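Local coordinates for enoyl-CoA hydratase, EchA12_1 (Mycobacterium marinum M, PDB 3QRE), which probably hydrates the double bond of enoyl-CoA thioesters in fatty acid metabolism, as a member of the enoyl-CoA hydratase/isomerase (crotonase) family, at residues L211-V216 and M222-E227; E34-P37 and A41-T44; N52-D57 and G61-I66; P132-I137 and E230-Y235. One frame throughout, in Å; residues are numbered along the deposited sequence.

Interaction 1. Residues L211-V216 and M222-E227; sequences LVKEVV and MPRALE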
loop_
_atom_site.group_PDB
_atom_site.type_symbol
_atom_site.label_atom_id
_atom_site.label_comp_id
_atom_site.label_asym_id
_atom_site.label_seq_id
_atom_site.Cartn_x
_atom_site.Cartn_y
_atom_site.Cartn_z
ATOM N N LEU A 211 5.022 -6.358 5.320
ATOM C CA LEU A 211 6.118 -5.963 6.204
ATOM C C LEU A 211 7.364 -6.817 5.951
ATOM O O LEU A 211 8.447 -6.483 6.384
ATOM C CB LEU A 211 5.676 -6.052 7.660
ATOM C CG LEU A 211 4.711 -4.930 8.040
ATOM C CD1 LEU A 211 4.118 -5.143 9.426
ATOM C CD2 LEU A 211 5.399 -3.528 7.914
ATOM N N VAL A 212 7.191 -7.913 5.229
ATOM C CA VAL A 212 8.257 -8.877 5.020
ATOM C C VAL A 212 8.171 -9.372 3.582
ATOM O O VAL A 212 7.078 -9.563 3.068
ATOM C CB VAL A 212 8.109 -10.043 6.061
ATOM C CG1 VAL A 212 8.458 -11.380 5.482
ATOM C CG2 VAL A 212 8.930 -9.753 7.308
ATOM N N LYS A 213 9.310 -9.569 2.927
ATOM C CA LYS A 213 9.304 -9.979 1.515
ATOM C C LYS A 213 8.955 -11.468 1.384
ATOM O O LYS A 213 8.260 -11.877 0.429
ATOM C CB LYS A 213 10.652 -9.684 0.850
ATOM C CG LYS A 213 11.019 -10.595 -0.334
ATOM C CD LYS A 213 12.408 -10.267 -0.906
ATOM C CE LYS A 213 12.827 -11.219 -2.049
ATOM N NZ LYS A 213 11.860 -11.189 -3.185
ATOM N N GLU A 214 9.424 -12.270 2.340
ATOM C CA GLU A 214 9.346 -13.713 2.196
ATOM C C GLU A 214 9.626 -14.394 3.524
ATOM O O GLU A 214 10.557 -13.996 4.263
ATOM C CB GLU A 214 10.362 -14.143 1.143
ATOM C CG GLU A 214 10.300 -15.571 0.665
ATOM C CD GLU A 214 11.377 -15.860 -0.377
ATOM O OE1 GLU A 214 11.413 -15.162 -1.425
ATOM O OE2 GLU A 214 12.192 -16.782 -0.147
ATOM N N VAL A 215 8.796 -15.399 3.832
ATOM C CA VAL A 215 9.001 -16.266 4.998
ATOM C C VAL A 215 9.690 -17.573 4.577
ATOM O O VAL A 215 9.219 -18.269 3.678
ATOM C CB VAL A 215 7.652 -16.604 5.706
ATOM C CG1 VAL A 215 7.886 -17.498 6.938
ATOM C CG2 VAL A 215 6.920 -15.330 6.096
ATOM N N VAL A 216 10.799 -17.902 5.219
ATOM C CA VAL A 216 11.450 -19.200 4.991
ATOM C C VAL A 216 11.559 -19.968 6.315
ATOM O O VAL A 216 11.339 -19.382 7.386
ATOM C CB VAL A 216 12.875 -19.052 4.367
ATOM C CG1 VAL A 216 12.803 -18.424 2.993
ATOM C CG2 VAL A 216 13.791 -18.264 5.281
ATOM N N MET A 222 19.347 -17.648 6.793
ATOM C CA MET A 222 20.608 -17.032 6.394
ATOM C C MET A 222 21.080 -17.417 4.979
ATOM O O MET A 222 21.519 -16.540 4.242
ATOM C CB MET A 222 21.703 -17.266 7.442
ATOM C CG MET A 222 21.475 -16.469 8.729
ATOM S SD MET A 222 21.474 -14.678 8.415
ATOM C CE MET A 222 23.188 -14.420 7.949
ATOM N N PRO A 223 20.991 -18.712 4.593
ATOM C CA PRO A 223 21.356 -19.039 3.204
ATOM C C PRO A 223 20.585 -18.217 2.147
ATOM O O PRO A 223 21.196 -17.709 1.181
ATOM C CB PRO A 223 21.050 -20.544 3.108
ATOM C CG PRO A 223 21.380 -21.054 4.481
ATOM C CD PRO A 223 20.970 -19.931 5.440
ATOM N N ARG A 224 19.278 -18.059 2.370
ATOM C CA ARG A 224 18.398 -17.265 1.510
ATOM C C ARG A 224 18.714 -15.753 1.519
ATOM O O ARG A 224 18.813 -15.129 0.454
ATOM C CB ARG A 224 16.934 -17.524 1.875
ATOM C CG ARG A 224 15.939 -16.788 1.007
ATOM C CD ARG A 224 15.777 -17.406 -0.404
ATOM N NE ARG A 224 14.938 -16.527 -1.219
ATOM C CZ ARG A 224 15.378 -15.780 -2.234
ATOM N NH1 ARG A 224 16.656 -15.828 -2.607
ATOM N NH2 ARG A 224 14.527 -14.992 -2.896
ATOM N N ALA A 225 18.890 -15.175 2.706
ATOM C CA ALA A 225 19.258 -13.762 2.808
ATOM C C ALA A 225 20.602 -13.501 2.114
ATOM O O ALA A 225 20.757 -12.489 1.421
ATOM C CB ALA A 225 19.297 -13.299 4.279
ATOM N N LEU A 226 21.557 -14.426 2.285
ATOM C CA LEU A 226 22.870 -14.317 1.617
ATOM C C LEU A 226 22.833 -14.581 0.119
ATOM O O LEU A 226 23.605 -13.986 -0.622
ATOM C CB LEU A 226 23.914 -15.240 2.251
ATOM C CG LEU A 226 24.225 -14.927 3.699
ATOM C CD1 LEU A 226 24.958 -16.136 4.321
ATOM C CD2 LEU A 226 25.010 -13.616 3.828
ATOM N N GLU A 227 21.971 -15.500 -0.312
ATOM C CA GLU A 227 21.798 -15.806 -1.739
ATOM C C GLU A 227 21.320 -14.527 -2.423
ATOM O O GLU A 227 21.972 -14.003 -3.328
ATOM C CB GLU A 227 20.776 -16.940 -1.926
ATOM C CG GLU A 227 20.417 -17.283 -3.386
ATOM C CD GLU A 227 19.158 -18.178 -3.524
ATOM O OE1 GLU A 227 18.313 -18.215 -2.606
ATOM O OE2 GLU A 227 19.011 -18.844 -4.572
#
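Glu214 and Arg224 both begin with CG anti to the backbone N, but the glutamate then runs straight while the arginine bends at chi2 (75°), so that the two side chains meet at about a right angle. The carboxylate lies at the edge of the guanidinium group. Arg224 NE reaches the syn side of Glu214 OE2 at 3.0 Å. A weak, longer bond of 3.4 Å runs from Arg224 NH2 to Glu214 OE1, making a lopsided two-point salt bridge. The acceptor OE2 lies almost in the guanidinium plane, although the two flat groups are tilted by 26°. This pairing joins strand 214-216, the last strand of the crotonase-fold sheet in this chain, to helix 221-235, which lies across one face of that sheet. One turn along the helix, Glu227 OE1 takes a bond of 2.9 Å from Arg224 NH1, met from above the carboxylate plane, so the cation is shared by two acids. Nearer the arginine's backbone, Val216 CG1 packs on the aliphatic Arg224 CG at 4.1 Å, and Phe156 also touches the arginine. Lys213 brings CE near Arg224 NH2, while its NZ forms a salt bridge with Asp193 of the second subunit.

Interaction 2. Residues E34-P37 and A41-T44; sequences EATP and AIIT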
loop_
_atom_site.group_PDB
_atom_site.type_symbol
_atom_site.label_atom_id
_atom_site.label_comp_id
_atom_site.label_asym_id
_atom_site.label_seq_id
_atom_site.Cartn_x
_atom_site.Cartn_y
_atom_site.Cartn_z
ATOM N N GLU A 34 31.327 -9.726 9.944
ATOM C CA GLU A 34 31.954 -10.719 9.089
ATOM C C GLU A 34 31.706 -10.405 7.612
ATOM O O GLU A 34 30.588 -10.074 7.220
ATOM C CB GLU A 34 31.429 -12.107 9.456
ATOM C CG GLU A 34 31.832 -13.225 8.515
ATOM C CD GLU A 34 31.131 -14.544 8.838
ATOM O OE1 GLU A 34 30.638 -14.722 9.984
ATOM O OE2 GLU A 34 31.073 -15.408 7.933
ATOM N N ALA A 35 32.755 -10.508 6.802
ATOM C CA ALA A 35 32.651 -10.265 5.360
ATOM C C ALA A 35 32.784 -11.562 4.534
ATOM O O ALA A 35 33.757 -12.306 4.698
ATOM C CB ALA A 35 33.701 -9.243 4.944
ATOM N N THR A 36 31.819 -11.840 3.654
ATOM C CA THR A 36 31.916 -13.008 2.766
ATOM C C THR A 36 32.869 -12.708 1.578
ATOM O O THR A 36 33.178 -11.525 1.303
ATOM C CB THR A 36 30.529 -13.506 2.234
ATOM O OG1 THR A 36 29.941 -12.519 1.378
ATOM C CG2 THR A 36 29.583 -13.828 3.365
ATOM N N PRO A 37 33.345 -13.768 0.877
ATOM C CA PRO A 37 34.147 -13.537 -0.336
ATOM C C PRO A 37 33.369 -12.719 -1.369
ATOM O O PRO A 37 33.964 -11.877 -2.074
ATOM C CB PRO A 37 34.451 -14.959 -0.861
ATOM C CG PRO A 37 33.447 -15.867 -0.182
ATOM C CD PRO A 37 33.193 -15.209 1.171
ATOM N N ALA A 41 28.723 -7.871 3.914
ATOM C CA ALA A 41 28.984 -7.672 5.337
ATOM C C ALA A 41 27.829 -8.226 6.193
ATOM O O ALA A 41 26.687 -7.757 6.099
ATOM C CB ALA A 41 29.193 -6.177 5.635
ATOM N N ILE A 42 28.134 -9.214 7.031
ATOM C CA ILE A 42 27.155 -9.796 7.947
ATOM C C ILE A 42 27.318 -9.176 9.332
ATOM O O ILE A 42 28.385 -9.280 9.962
ATOM C CB ILE A 42 27.278 -11.336 8.032
ATOM C CG1 ILE A 42 27.174 -11.947 6.629
ATOM C CG2 ILE A 42 26.220 -11.911 9.008
ATOM C CD1 ILE A 42 27.446 -13.448 6.573
ATOM N N ILE A 43 26.253 -8.521 9.786
ATOM C CA ILE A 43 26.244 -7.809 11.042
ATOM C C ILE A 43 25.265 -8.542 11.949
ATOM O O ILE A 43 24.082 -8.741 11.602
ATOM C CB ILE A 43 25.858 -6.332 10.817
ATOM C CG1 ILE A 43 26.880 -5.681 9.866
ATOM C CG2 ILE A 43 25.705 -5.569 12.145
ATOM C CD1 ILE A 43 26.661 -4.178 9.640
ATOM N N THR A 44 25.773 -8.958 13.105
ATOM C CA THR A 44 25.048 -9.840 14.005
ATOM C C THR A 44 24.941 -9.235 15.397
ATOM O O THR A 44 25.971 -8.998 16.056
ATOM C CB THR A 44 25.725 -11.246 14.063
ATOM O OG1 THR A 44 25.873 -11.753 12.728
ATOM C CG2 THR A 44 24.908 -12.254 14.916
#
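Glu34 and Ile42 meet through their backbones, each both giving and taking one bond. Ile42 N donates to Glu34 O at 2.6 Å in a nearly straight bond (173° at the hydrogen). The return bond, from Glu34 N to Ile42 O, is longer at 3.0 Å. Glu34 O also receives a CA-H...O contact from Ala41 CA at 3.4 Å, so this one oxygen faces two donors of unequal strength. The next pair, Ala35 with Ala41, is non-hydrogen-bonded, its CA atoms 4.5 Å apart. Together these pairs form part of the beta hairpin of strands 31-35 and 40-45, which begins the crotonase-fold sheet; strand 31-35 is an outermost strand within this chain, and strand 40-45 also pairs with strand 77-82. On the face bearing Glu34 and Ile42, the isoleucine carries CG1 anti to its carbonyl carbon (chi1 -55°) and extends CD1 to Thr36 CG2, 3.9 Å away, the two side chains crossing at about a right angle. The threonine turns its methyl to this apolar neighbour and its OG1 to polar ones: Val40 N at the start of strand 40-45 and Glu230 on helix 221-235. On the other face, Ala41 packs against Ala69 of helix 56-71 and, together with Ala35, against Ile75.

Interaction 3. Residues N52-D57 and G61-I66; sequences NAWGPD and GFYAAI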
loop_
_atom_site.group_PDB
_atom_site.type_symbol
_atom_site.label_atom_id
_atom_site.label_comp_id
_atom_site.label_asym_id
_atom_site.label_seq_id
_atom_site.Cartn_x
_atom_site.Cartn_y
_atom_site.Cartn_z
ATOM N N ASN A 52 18.693 -9.831 22.370
ATOM C CA ASN A 52 19.238 -8.694 21.632
ATOM C C ASN A 52 18.460 -7.381 21.797
ATOM O O ASN A 52 18.348 -6.591 20.845
ATOM C CB ASN A 52 19.368 -9.058 20.141
ATOM C CG ASN A 52 20.360 -10.157 19.913
ATOM O OD1 ASN A 52 21.428 -10.151 20.483
ATOM N ND2 ASN A 52 20.011 -11.107 19.074
ATOM N N ALA A 53 17.941 -7.157 23.006
ATOM C CA ALA A 53 17.166 -5.959 23.329
ATOM C C ALA A 53 18.055 -4.745 23.132
ATOM O O ALA A 53 19.217 -4.776 23.512
ATOM C CB ALA A 53 16.675 -6.027 24.765
ATOM N N TRP A 54 17.534 -3.682 22.528
ATOM C CA TRP A 54 18.374 -2.512 22.234
ATOM C C TRP A 54 19.031 -1.912 23.494
ATOM O O TRP A 54 18.460 -1.914 24.584
ATOM C CB TRP A 54 17.589 -1.440 21.486
ATOM C CG TRP A 54 18.446 -0.445 20.777
ATOM C CD1 TRP A 54 18.815 0.792 21.226
ATOM C CD2 TRP A 54 19.035 -0.590 19.469
ATOM N NE1 TRP A 54 19.596 1.433 20.265
ATOM C CE2 TRP A 54 19.742 0.602 19.187
ATOM C CE3 TRP A 54 19.005 -1.600 18.499
ATOM C CZ2 TRP A 54 20.430 0.805 17.983
ATOM C CZ3 TRP A 54 19.703 -1.396 17.290
ATOM C CH2 TRP A 54 20.405 -0.201 17.052
ATOM N N GLY A 55 20.240 -1.406 23.321
ATOM C CA GLY A 55 21.000 -0.810 24.409
ATOM C C GLY A 55 22.239 -0.152 23.834
ATOM O O GLY A 55 22.596 -0.402 22.664
ATOM N N PRO A 56 22.905 0.693 24.645
ATOM C CA PRO A 56 23.989 1.533 24.153
ATOM C C PRO A 56 25.152 0.727 23.601
ATOM O O PRO A 56 25.786 1.168 22.643
ATOM C CB PRO A 56 24.406 2.341 25.391
ATOM C CG PRO A 56 23.819 1.641 26.543
ATOM C CD PRO A 56 22.584 0.983 26.055
ATOM N N ASP A 57 25.418 -0.437 24.190
ATOM C CA ASP A 57 26.437 -1.355 23.655
ATOM C C ASP A 57 26.068 -1.824 22.248
ATOM O O ASP A 57 26.906 -1.837 21.344
ATOM C CB ASP A 57 26.701 -2.565 24.588
ATOM C CG ASP A 57 25.422 -3.385 24.903
ATOM O OD1 ASP A 57 25.541 -4.560 25.316
ATOM O OD2 ASP A 57 24.297 -2.856 24.769
ATOM N N GLY A 61 27.887 -0.755 18.665
ATOM C CA GLY A 61 28.421 -1.835 17.829
ATOM C C GLY A 61 27.819 -1.724 16.442
ATOM O O GLY A 61 28.533 -1.769 15.444
ATOM N N PHE A 62 26.502 -1.550 16.397
ATOM C CA PHE A 62 25.746 -1.403 15.162
ATOM C C PHE A 62 26.238 -0.240 14.276
ATOM O O PHE A 62 26.493 -0.434 13.090
ATOM C CB PHE A 62 24.253 -1.232 15.485
ATOM C CG PHE A 62 23.362 -1.160 14.260
ATOM C CD1 PHE A 62 23.301 -2.224 13.351
ATOM C CD2 PHE A 62 22.584 -0.043 14.016
ATOM C CE1 PHE A 62 22.471 -2.166 12.210
ATOM C CE2 PHE A 62 21.758 0.023 12.867
ATOM C CZ PHE A 62 21.699 -1.048 11.976
ATOM N N TYR A 63 26.374 0.953 14.861
ATOM C CA TYR A 63 26.857 2.126 14.126
ATOM C C TYR A 63 28.237 1.897 13.563
ATOM O O TYR A 63 28.482 2.190 12.379
ATOM C CB TYR A 63 26.861 3.377 14.987
ATOM C CG TYR A 63 25.491 3.742 15.497
ATOM C CD1 TYR A 63 24.337 3.417 14.752
ATOM C CD2 TYR A 63 25.339 4.423 16.701
ATOM C CE1 TYR A 63 23.071 3.752 15.192
ATOM C CE2 TYR A 63 24.074 4.750 17.171
ATOM C CZ TYR A 63 22.932 4.414 16.401
ATOM O OH TYR A 63 21.666 4.736 16.856
ATOM N N ALA A 64 29.115 1.333 14.390
ATOM C CA ALA A 64 30.505 1.139 14.005
ATOM C C ALA A 64 30.575 0.095 12.904
ATOM O O ALA A 64 31.320 0.255 11.949
ATOM C CB ALA A 64 31.377 0.741 15.235
ATOM N N ALA A 65 29.775 -0.961 13.039
ATOM C CA ALA A 65 29.725 -2.031 12.047
ATOM C C ALA A 65 29.193 -1.522 10.707
ATOM O O ALA A 65 29.842 -1.722 9.686
ATOM C CB ALA A 65 28.903 -3.214 12.561
ATOM N N ILE A 66 28.046 -0.839 10.721
ATOM C CA ILE A 66 27.506 -0.159 9.516
ATOM C C ILE A 66 28.503 0.805 8.862
ATOM O O ILE A 66 28.715 0.749 7.649
ATOM C CB ILE A 66 26.189 0.626 9.804
ATOM C CG1 ILE A 66 25.019 -0.319 10.104
ATOM C CG2 ILE A 66 25.846 1.575 8.653
ATOM C CD1 ILE A 66 24.574 -1.218 8.959
#
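The entry into helix 56-71, the helix of a beta-alpha-beta unit between strands 40-45 and 77-82, carries an aromatic pair that bridges the residues before the N-cap and the second turn. Trp54 lies just ahead of Gly55, the N-cap residue, and meets Phe62 of the helix. The pair is an offset edge-to-face (T-shaped) stack: the edge of the indole's six-membered ring points toward the phenyl face, with centroids 5.9 Å apart and planes at 76°. With CG anti to the backbone N in both residues (chi1 -161° and -176°), the two side chains cross at about a right angle. The phenyl ring is packed further by Ile66 CG1, 3.8 Å above one face and offset toward the rim. Farther round the indole edge lies Tyr63 OH, 4.3 Å from Trp54 CZ2. Phe45 of strand 40-45 and Ile144 of helix 144-151 also touch the tryptophan, while Gln148 touches both Trp54 and Phe62. In the first turn, Gly61 N donates to Asp57 O at 3.1 Å, a regular helical bond. The Asp57 carboxylate turns instead to the preceding loop, where it forms salt bridges with Arg50 and Arg47. At the point of aromatic contact, Trp54 CH2 meets Phe62 CD2 at 3.7 Å.

Interaction 4. Residues P132-I137 and E230-Y235; sequences PVIAAI and EDIARY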
loop_
_atom_site.group_PDB
_atom_site.type_symbol
_atom_site.label_atom_id
_atom_site.label_comp_id
_atom_site.label_asym_id
_atom_site.label_seq_id
_atom_site.Cartn_x
_atom_site.Cartn_y
_atom_site.Cartn_z
ATOM N N PRO A 132 22.575 -1.307 0.267
ATOM C CA PRO A 132 21.369 -1.955 0.767
ATOM C C PRO A 132 21.629 -2.731 2.057
ATOM O O PRO A 132 22.739 -3.256 2.259
ATOM C CB PRO A 132 20.996 -2.945 -0.356
ATOM C CG PRO A 132 21.959 -2.648 -1.504
ATOM C CD PRO A 132 23.152 -2.037 -0.879
ATOM N N VAL A 133 20.602 -2.813 2.918
ATOM C CA VAL A 133 20.660 -3.647 4.104
ATOM C C VAL A 133 19.521 -4.647 4.005
ATOM O O VAL A 133 18.349 -4.265 3.795
ATOM C CB VAL A 133 20.590 -2.801 5.420
ATOM C CG1 VAL A 133 20.782 -3.670 6.662
ATOM C CG2 VAL A 133 21.639 -1.689 5.414
ATOM N N ILE A 134 19.867 -5.925 4.121
ATOM C CA ILE A 134 18.901 -7.001 4.134
ATOM C C ILE A 134 18.790 -7.507 5.575
ATOM O O ILE A 134 19.772 -8.016 6.139
ATOM C CB ILE A 134 19.329 -8.179 3.210
ATOM C CG1 ILE A 134 19.887 -7.709 1.848
ATOM C CG2 ILE A 134 18.198 -9.187 3.027
ATOM C CD1 ILE A 134 19.042 -6.633 1.112
ATOM N N ALA A 135 17.605 -7.369 6.171
ATOM C CA ALA A 135 17.335 -7.953 7.470
ATOM C C ALA A 135 16.904 -9.404 7.347
ATOM O O ALA A 135 16.011 -9.750 6.546
ATOM C CB ALA A 135 16.276 -7.136 8.242
ATOM N N ALA A 136 17.548 -10.258 8.143
ATOM C CA ALA A 136 17.158 -11.642 8.262
ATOM C C ALA A 136 16.617 -11.840 9.660
ATOM O O ALA A 136 17.375 -11.988 10.602
ATOM C CB ALA A 136 18.341 -12.531 8.023
ATOM N N ILE A 137 15.294 -11.846 9.781
ATOM C CA ILE A 137 14.602 -11.797 11.067
ATOM C C ILE A 137 14.390 -13.208 11.591
ATOM O O ILE A 137 13.421 -13.881 11.240
ATOM C CB ILE A 137 13.276 -11.005 10.951
ATOM C CG1 ILE A 137 13.556 -9.628 10.290
ATOM C CG2 ILE A 137 12.634 -10.817 12.321
ATOM C CD1 ILE A 137 12.323 -8.793 9.910
ATOM N N GLU A 230 24.055 -11.612 -2.446
ATOM C CA GLU A 230 25.057 -11.775 -3.504
ATOM C C GLU A 230 24.430 -11.703 -4.897
ATOM O O GLU A 230 25.066 -11.217 -5.830
ATOM C CB GLU A 230 25.890 -13.052 -3.297
ATOM C CG GLU A 230 27.191 -12.785 -2.485
ATOM C CD GLU A 230 27.731 -14.025 -1.784
ATOM O OE1 GLU A 230 27.968 -13.977 -0.538
ATOM O OE2 GLU A 230 27.923 -15.050 -2.493
ATOM N N ASP A 231 23.183 -12.165 -5.025
ATOM C CA ASP A 231 22.403 -11.978 -6.253
ATOM C C ASP A 231 22.328 -10.501 -6.647
ATOM O O ASP A 231 22.681 -10.162 -7.781
ATOM C CB ASP A 231 20.986 -12.563 -6.134
ATOM C CG ASP A 231 20.899 -14.023 -6.586
ATOM O OD1 ASP A 231 21.937 -14.742 -6.642
ATOM O OD2 ASP A 231 19.770 -14.463 -6.891
ATOM N N ILE A 232 21.902 -9.622 -5.725
ATOM C CA ILE A 232 21.816 -8.188 -6.045
ATOM C C ILE A 232 23.187 -7.540 -6.246
ATOM O O ILE A 232 23.340 -6.635 -7.079
ATOM C CB ILE A 232 20.881 -7.360 -5.062
ATOM C CG1 ILE A 232 21.615 -6.904 -3.812
ATOM C CG2 ILE A 232 19.608 -8.143 -4.699
ATOM C CD1 ILE A 232 20.695 -6.225 -2.810
ATOM N N ALA A 233 24.180 -8.027 -5.508
ATOM C CA ALA A 233 25.550 -7.571 -5.662
ATOM C C ALA A 233 26.087 -7.857 -7.068
ATOM O O ALA A 233 26.840 -7.048 -7.631
ATOM C CB ALA A 233 26.447 -8.200 -4.617
ATOM N N ARG A 234 25.696 -8.983 -7.652
ATOM C CA ARG A 234 26.095 -9.243 -9.021
ATOM C C ARG A 234 25.275 -8.378 -9.983
ATOM O O ARG A 234 25.835 -7.783 -10.912
ATOM C CB ARG A 234 26.000 -10.740 -9.368
ATOM N N TYR A 235 23.966 -8.270 -9.750
ATOM C CA TYR A 235 23.105 -7.571 -10.703
ATOM C C TYR A 235 23.301 -6.043 -10.821
ATOM O O TYR A 235 23.285 -5.509 -11.928
ATOM C CB TYR A 235 21.622 -7.923 -10.521
ATOM C CG TYR A 235 20.708 -7.002 -11.326
ATOM C CD1 TYR A 235 20.543 -7.160 -12.715
ATOM C CD2 TYR A 235 20.044 -5.936 -10.698
ATOM C CE1 TYR A 235 19.706 -6.277 -13.449
ATOM C CE2 TYR A 235 19.229 -5.062 -11.405
ATOM C CZ TYR A 235 19.060 -5.226 -12.772
ATOM O OH TYR A 235 18.238 -4.330 -13.424
#
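Pro132, at the foot of strand 133-137, meets Ile232 near the C-terminal end of helix 221-235, where that helix packs on the crotonase-fold sheet. The contact is small and wholly apolar, and the three residues that touch across it are all buried. The proline turns one rim of its ring to the helix: CG lies 4.0 Å from Ile232 CD1, and CB approaches the same methyl at 4.1 Å. The two side chains run past one another in opposite directions. Leu196 of the second subunit packs on the same proline, and Ser197 of that subunit touches Ile232, so the join lies beside an interface between subunits. Val133 points away from the helix and its side chain packs on Ile78 and Leu80 of strand 77-82, as expected of a strand that shows its two faces by turns. With Ile134 the chain faces the helix again. Its side chain is bent at chi2 (-47°), which swings CD1 toward Pro132 and the helix, while Val154 and Phe156 of the neighbouring strand pack beside it. Two residues on, Ala136 turns to the same helix but meets Leu221, Met222 and Ala225, a stretch nearer its start. Ile232 serves as the common partner of Pro132 and Ile134. Its CG1 sits between the backbone N and the carbonyl carbon (chi1 85°), and the chain then extends (chi2 -175°) to present a single methyl, whose CD1 lies 4.3 Å from Ile134 CD1.

Overall arrangement
Three of the contacts lie at the surface, whereas interaction 4 is buried, and their chemistry differs: a salt-bridge network in interaction 1, backbone pairing in interaction 2, an aromatic stack in interaction 3, and methyl and ring carbons alone in interaction 4. Interactions 1 and 4 both hold helix 221-235 to the same sheet, their centres 9 Å apart, and along the chain interaction 1 is nested inside the loop closed by interaction 4. Interaction 2 meets this helix through Ile42, against Leu226 and Met222, and through a probable hydrogen bond between Thr36 and Glu230. Ile43, on the other face of its strand, packs on Ile66 and Ala65, linking interaction 2 to interaction 3.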